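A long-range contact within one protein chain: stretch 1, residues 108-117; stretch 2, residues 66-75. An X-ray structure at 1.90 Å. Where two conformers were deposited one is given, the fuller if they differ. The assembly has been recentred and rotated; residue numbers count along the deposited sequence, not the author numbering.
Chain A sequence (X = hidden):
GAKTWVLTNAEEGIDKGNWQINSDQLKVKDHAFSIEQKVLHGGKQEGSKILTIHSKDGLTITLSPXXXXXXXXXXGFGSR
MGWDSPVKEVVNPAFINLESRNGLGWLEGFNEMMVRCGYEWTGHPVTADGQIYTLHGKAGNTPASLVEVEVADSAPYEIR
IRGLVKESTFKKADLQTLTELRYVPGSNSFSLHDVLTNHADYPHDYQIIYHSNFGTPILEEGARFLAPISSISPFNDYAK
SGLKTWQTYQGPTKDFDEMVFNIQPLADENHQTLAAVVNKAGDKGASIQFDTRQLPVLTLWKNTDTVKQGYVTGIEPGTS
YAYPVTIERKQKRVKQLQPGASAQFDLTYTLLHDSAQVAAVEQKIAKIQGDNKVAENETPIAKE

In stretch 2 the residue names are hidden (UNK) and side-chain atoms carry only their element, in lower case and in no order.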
# COMPACT_ATOMS: atom_id res chain seq x y z
N GLU A 108 11.04 1.38 7.94
CA GLU A 108 10.09 2.45 8.18
C GLU A 108 9.09 2.12 9.29
O GLU A 108 8.39 3.03 9.78
CB GLU A 108 9.36 2.84 6.87
CG GLU A 108 10.37 3.28 5.77
CD GLU A 108 9.74 3.78 4.48
OE1 GLU A 108 8.50 3.71 4.29
OE2 GLU A 108 10.52 4.28 3.63
N GLY A 109 8.99 0.84 9.66
CA GLY A 109 8.09 0.39 10.72
C GLY A 109 8.73 -0.13 12.00
O GLY A 109 8.02 -0.42 12.98
N PHE A 110 10.05 -0.17 12.04
CA PHE A 110 10.75 -0.92 13.10
C PHE A 110 10.94 -0.16 14.39
O PHE A 110 11.74 0.80 14.47
CB PHE A 110 12.09 -1.48 12.58
CG PHE A 110 12.86 -2.32 13.60
CD1 PHE A 110 12.22 -3.23 14.41
CD2 PHE A 110 14.24 -2.26 13.66
CE1 PHE A 110 12.94 -4.04 15.33
CE2 PHE A 110 14.95 -3.04 14.55
CZ PHE A 110 14.29 -3.93 15.38
N ASN A 111 10.16 -0.57 15.40
CA ASN A 111 10.31 -0.05 16.75
C ASN A 111 9.99 -1.04 17.88
O ASN A 111 10.00 -0.68 19.05
CB ASN A 111 9.47 1.20 16.89
CG ASN A 111 7.99 0.94 16.70
OD1 ASN A 111 7.51 -0.23 16.80
ND2 ASN A 111 7.23 2.02 16.51
N GLU A 112 9.83 -2.31 17.53
CA GLU A 112 9.29 -3.29 18.45
C GLU A 112 10.34 -3.99 19.31
O GLU A 112 11.51 -4.08 18.97
CB GLU A 112 8.51 -4.34 17.64
CG GLU A 112 7.40 -3.80 16.77
CD GLU A 112 7.76 -3.58 15.29
OE1 GLU A 112 8.91 -3.22 14.97
OE2 GLU A 112 6.87 -3.76 14.45
N MSE A 113 9.86 -4.48 20.44
CA MSE A 113 10.59 -5.30 21.37
C MSE A 113 10.75 -6.73 20.80
O MSE A 113 11.78 -7.36 21.03
CB MSE A 113 9.87 -5.31 22.71
CG MSE A 113 10.54 -6.13 23.78
SE MSE A 113 9.88 -7.98 23.93
CE MSE A 113 11.49 -8.79 23.85
N MSE A 114 9.75 -7.25 20.09
CA MSE A 114 9.89 -8.60 19.46
C MSE A 114 9.16 -8.64 18.11
O MSE A 114 7.96 -8.47 18.06
CB MSE A 114 9.40 -9.72 20.42
CG MSE A 114 10.02 -11.12 20.21
SE MSE A 114 9.48 -11.90 18.53
CE MSE A 114 7.59 -12.16 18.93
N VAL A 115 9.92 -8.82 17.03
CA VAL A 115 9.40 -8.97 15.68
C VAL A 115 9.63 -10.39 15.18
O VAL A 115 10.75 -10.87 15.24
CB VAL A 115 10.12 -8.06 14.67
CG1 VAL A 115 9.46 -8.25 13.27
CG2 VAL A 115 10.07 -6.63 15.11
N ARG A 116 8.58 -11.07 14.70
CA ARG A 116 8.78 -12.37 14.05
C ARG A 116 9.27 -12.06 12.65
O ARG A 116 8.52 -11.50 11.86
CB ARG A 116 7.48 -13.16 14.04
CG ARG A 116 7.08 -13.65 15.44
CD ARG A 116 5.66 -14.28 15.48
NE ARG A 116 5.27 -14.69 16.84
CZ ARG A 116 4.70 -13.88 17.75
NH1 ARG A 116 4.52 -12.62 17.49
NH2 ARG A 116 4.33 -14.35 18.95
N CYS A 117 10.53 -12.36 12.37
CA CYS A 117 11.16 -12.10 11.08
C CYS A 117 11.10 -13.43 10.32
O CYS A 117 11.97 -14.28 10.48
CB CYS A 117 12.59 -11.65 11.29
SG CYS A 117 12.70 -10.10 12.21
N UNK A 66 -2.27 -5.61 14.19
CA UNK A 66 -2.08 -5.11 12.85
C UNK A 66 -0.71 -5.49 12.30
O UNK A 66 -0.55 -5.68 11.09
o UNK A 66 -3.52 -3.31 13.41
c UNK A 66 -2.14 -2.98 11.45
c UNK A 66 -2.24 -3.59 12.86
N UNK A 67 0.29 -5.54 13.20
CA UNK A 67 1.69 -5.83 12.85
C UNK A 67 2.10 -7.23 13.34
O UNK A 67 2.97 -7.37 14.19
c UNK A 67 5.13 -2.59 11.78
c UNK A 67 3.21 -2.22 13.32
n UNK A 67 4.58 -2.58 12.99
n UNK A 67 6.38 -3.06 11.66
c UNK A 67 2.59 -4.72 13.43
n UNK A 67 4.45 -2.15 10.70
c UNK A 67 2.26 -3.29 12.84
N UNK A 68 1.35 -8.23 12.87
CA UNK A 68 1.66 -9.67 13.04
C UNK A 68 1.75 -10.19 14.46
O UNK A 68 2.38 -11.19 14.71
N UNK A 69 1.11 -9.48 15.39
CA UNK A 69 1.21 -9.77 16.82
C UNK A 69 2.61 -9.55 17.39
O UNK A 69 2.96 -10.09 18.46
c UNK A 69 -0.63 -11.55 16.55
c UNK A 69 -2.29 -11.38 19.06
c UNK A 69 0.68 -11.17 17.16
se UNK A 69 -2.17 -10.67 17.22
N UNK A 70 3.39 -8.70 16.73
CA UNK A 70 4.69 -8.27 17.27
C UNK A 70 4.47 -7.68 18.66
O UNK A 70 3.43 -7.02 18.92
n UNK A 70 6.14 -6.49 14.22
o UNK A 70 6.02 -8.72 14.77
c UNK A 70 5.85 -7.53 15.07
c UNK A 70 5.27 -7.11 16.42
N UNK A 71 5.47 -7.82 19.51
CA UNK A 71 5.44 -7.32 20.86
C UNK A 71 6.09 -5.94 20.79
O UNK A 71 7.23 -5.79 20.35
c UNK A 71 5.80 -9.74 21.83
c UNK A 71 6.18 -8.23 21.85
c UNK A 71 6.57 -10.47 22.92
c UNK A 71 4.30 -9.94 21.97
N UNK A 72 5.37 -4.94 21.25
CA UNK A 72 5.88 -3.57 21.17
C UNK A 72 6.74 -3.18 22.38
O UNK A 72 7.82 -2.61 22.24
c UNK A 72 3.78 -2.67 19.85
c UNK A 72 4.45 -2.93 18.57
c UNK A 72 4.72 -2.58 21.07
c UNK A 72 2.94 -1.38 19.71
N UNK A 73 6.26 -3.56 23.55
CA UNK A 73 6.89 -3.15 24.80
C UNK A 73 6.38 -3.99 25.96
O UNK A 73 5.23 -4.45 25.99
c UNK A 73 6.94 0.43 26.44
c UNK A 73 7.50 2.55 25.27
c UNK A 73 7.31 -1.09 26.30
c UNK A 73 6.65 -1.65 25.06
n UNK A 73 7.71 1.25 25.51
n UNK A 73 6.52 3.22 25.88
n UNK A 73 8.28 3.18 24.42
N UNK A 74 7.31 -4.26 26.88
CA UNK A 74 7.04 -5.00 28.12
C UNK A 74 7.57 -4.11 29.24
O UNK A 74 8.72 -3.74 29.19
c UNK A 74 7.76 -6.32 28.18
c UNK A 74 7.60 -7.16 26.89
c UNK A 74 6.21 -7.66 26.66
c UNK A 74 7.31 -7.10 29.44
N UNK A 75 6.73 -3.73 30.21
CA UNK A 75 7.11 -2.81 31.29
C UNK A 75 6.67 -3.38 32.63
O UNK A 75 5.54 -3.84 32.77
c UNK A 75 5.43 0.39 29.52
o UNK A 75 5.78 1.60 29.57
c UNK A 75 6.44 -1.41 31.17
o UNK A 75 4.23 0.06 29.18
c UNK A 75 6.56 -0.68 29.82
O HOH W 1 9.44 -4.16 12.37
O HOH W 2 5.07 -11.15 15.13
O HOH W 3 2.55 -12.45 20.16
O HOH W 4 10.28 -1.31 21.83

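Position 66 carries three side-chain atoms, a carbon bearing one oxygen and one carbon. None comes near stretch 1. The branched hydroxyl side chain is that of Thr66.

Position 67 has three carbons, a nitrogen, then a carbon carrying two more nitrogens. The CA-to-CB bond points toward stretch 1, and the group's nearest nitrogen lies 2.9 Å from Glu112 OE2. The residue is Arg67. Its NE and NH2 both donate to Glu112 OE2, at 3.0 and 2.9 Å, making a salt bridge at the edge of the guanidinium. Gly109 O lies over one face, 3.4 Å from Arg67 NH2, at an angle too poor for a hydrogen bond.

Position 68 has no side-chain atoms, and its phi is positive at 61°, which favours glycine. This is Gly68.

Position 69 shows an unbranched chain of two carbons, a selenium and a carbon. It is selenomethionine, Met69. The side chain's end leads away from stretch 1, but the backbone takes part: Arg116 NH1 donates a weak hydrogen bond to Met69 O at 3.1 Å.

Position 70 has two carbons, the second carrying one oxygen and one nitrogen. The nitrogen lies 2.8 Å from Glu112 OE2, as suits an amide donor. The residue is Asn70. Its OD1 accepts a weak bond from Arg116 N at 3.5 Å. Its backbone N bonds to Arg67 O at 2.9 Å, closing a type I' turn.

Position 71 has four carbons, forked at the second. Its CB lies 3.8 Å from Met114 CB. It is Leu71.

Position 72 also has four carbons forked at the second. The CA-to-CB bond points away, yet one terminal carbon reaches 3.6 Å from Glu112 CG. This is Leu72, and that carbon is CD2.

Position 73 has three carbons, a nitrogen and a carbon with two more nitrogens. Its CA-to-CB bond points away from stretch 1. It is Arg73.

Position 74 has four carbons forked at the first, with one arm two carbons long. The first carbon of the longer arm lies 3.8 Å from Met113 SE. It is Ile74, and that carbon is CG1.

Position 75 has three carbons, the third carrying two oxygens. It is out of reach of stretch 1. It is Glu75.

The contact joins a short antiparallel pairing to a polar cluster. Leu71 N donates to Met114 O at 3.0 Å, and Met114 N donates to Leu71 O at 2.9 Å. Beside this bridge, Glu112 OE2 gathers donors from Arg67 and Asn70, tying the turn to stretch 1. Water 2 links Gly68 O, Asn70 OD1 and Arg116 NH1.

Stretch 2 (66-75) TRGMNLLRIE
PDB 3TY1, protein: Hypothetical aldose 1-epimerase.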